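PHB depolymerase (Penicillium funiculosum, PDB 2D81) hydrolyses the ester bonds of the biopolyester polyhydroxybutyrate, using an alpha/beta hydrolase fold in circularly permuted form. Local coordinates at residues Gly308-Lys311 and Gln312-Gly316. Residues are numbered along the deposited sequence; the frame is centred on the assembly and turned at random.
Sequences GQVK and QIVSG
Val310 and Val314, one helical turn apart, meet through their CG1 methyls at 4.3 Å in the C-terminal part of helix 301-314. Backbone bonds of the i to i+4 kind join the same turn: Gln312 N to Gly308 O, Ile313 N to Gln309 O, and Val314 N to Val310 O at 3.0 Å, the last with the donor nearly in line with the carbonyl.

Apolar side chains lie against the carbonyls of this turn. With CG1 beside its own backbone N (chi1 -69°), Ile313 lays that carbon 3.4 Å from Gln309 O. Val314 straddles two carbonyls, its CG2 lying 3.4 Å from both Lys311 O and Val310 O. Branched Val310 and Ile313 suit the buried side, where they pack on Leu223 of strand 221-227.

Polar side chains reach beyond the helix. A glutamine is long enough to meet loop carbonyls: the buried Gln309 bonds Tyr197 O through NE2, and Gln312 NE2 bonds Leu3 O. The short Ser315, its OG folded back between N and C (chi1 72°), gives that hydroxyl to Gln312 O at 2.6 Å, and its own N reaches the same oxygen at 3.2 Å. Two donors thus grip one carbonyl, while Val310 and Ile313 hold the helix to the central sheet and the glutamines tie it to surrounding loops.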
loop_
_atom_site.group_PDB
_atom_site.type_symbol
_atom_site.label_atom_id
_atom_site.label_comp_id
_atom_site.label_asym_id
_atom_site.label_seq_id
_atom_site.Cartn_x
_atom_site.Cartn_y
_atom_site.Cartn_z
ATOM N N GLY A 308 0.740 -1.913 -14.048
ATOM C CA GLY A 308 0.005 -2.053 -15.294
ATOM C C GLY A 308 -1.421 -1.564 -15.153
ATOM O O GLY A 308 -1.969 -0.936 -16.062
ATOM N N GLN A 309 -2.024 -1.859 -14.007
ATOM C CA GLN A 309 -3.345 -1.347 -13.681
ATOM C C GLN A 309 -3.327 0.175 -13.649
ATOM O O GLN A 309 -4.202 0.830 -14.213
ATOM C CB GLN A 309 -3.795 -1.895 -12.324
ATOM C CG GLN A 309 -4.089 -3.393 -12.332
ATOM C CD GLN A 309 -4.399 -3.930 -10.951
ATOM O OE1 GLN A 309 -4.808 -3.182 -10.067
ATOM N NE2 GLN A 309 -4.218 -5.237 -10.762
ATOM N N VAL A 310 -2.319 0.736 -12.991
ATOM C CA VAL A 310 -2.201 2.183 -12.885
ATOM C C VAL A 310 -2.056 2.818 -14.263
ATOM O O VAL A 310 -2.714 3.815 -14.570
ATOM C CB VAL A 310 -0.988 2.575 -12.018
ATOM C CG1 VAL A 310 -0.718 4.064 -12.135
ATOM C CG2 VAL A 310 -1.254 2.197 -10.570
ATOM N N LYS A 311 -1.190 2.242 -15.090
ATOM C CA LYS A 311 -0.927 2.788 -16.418
ATOM C C LYS A 311 -2.211 2.842 -17.240
ATOM O O LYS A 311 -2.435 3.789 -17.998
ATOM C CB LYS A 311 0.103 1.927 -17.151
ATOM C CG LYS A 311 1.460 1.817 -16.468
ATOM C CD LYS A 311 2.365 2.993 -16.784
ATOM C CE LYS A 311 3.766 2.749 -16.240
ATOM N NZ LYS A 311 4.733 3.810 -16.633
ATOM N N GLN A 312 -3.050 1.821 -17.090
ATOM C CA GLN A 312 -4.315 1.761 -17.815
ATOM C C GLN A 312 -5.250 2.877 -17.360
ATOM O O GLN A 312 -5.835 3.584 -18.180
ATOM C CB GLN A 312 -4.977 0.398 -17.601
ATOM C CG GLN A 312 -6.405 0.271 -18.143
ATOM C CD GLN A 312 -6.521 0.593 -19.623
ATOM O OE1 GLN A 312 -5.528 0.610 -20.352
ATOM N NE2 GLN A 312 -7.745 0.839 -20.077
ATOM N N ILE A 313 -5.378 3.040 -16.047
ATOM C CA ILE A 313 -6.271 4.052 -15.500
ATOM C C ILE A 313 -5.875 5.467 -15.918
ATOM O O ILE A 313 -6.738 6.284 -16.232
ATOM C CB ILE A 313 -6.319 3.968 -13.961
ATOM C CG1 ILE A 313 -7.022 2.672 -13.543
ATOM C CG2 ILE A 313 -7.035 5.187 -13.385
ATOM C CD1 ILE A 313 -6.918 2.346 -12.068
ATOM N N VAL A 314 -4.580 5.765 -15.928
ATOM C CA VAL A 314 -4.144 7.123 -16.245
ATOM C C VAL A 314 -4.054 7.365 -17.748
ATOM O O VAL A 314 -3.822 8.492 -18.187
ATOM C CB VAL A 314 -2.770 7.448 -15.610
ATOM C CG1 VAL A 314 -2.826 7.211 -14.111
ATOM C CG2 VAL A 314 -1.680 6.605 -16.252
ATOM N N SER A 315 -4.242 6.309 -18.535
ATOM C CA SER A 315 -4.116 6.418 -19.989
ATOM C C SER A 315 -5.257 7.231 -20.592
ATOM O O SER A 315 -5.240 7.553 -21.781
ATOM C CB SER A 315 -4.091 5.029 -20.632
ATOM O OG SER A 315 -5.371 4.421 -20.591
ATOM N N GLY A 316 -6.248 7.563 -19.770
ATOM C CA GLY A 316 -7.361 8.359 -20.250
ATOM C C GLY A 316 -7.201 9.845 -19.984
ATOM O O GLY A 316 -8.120 10.624 -20.241
#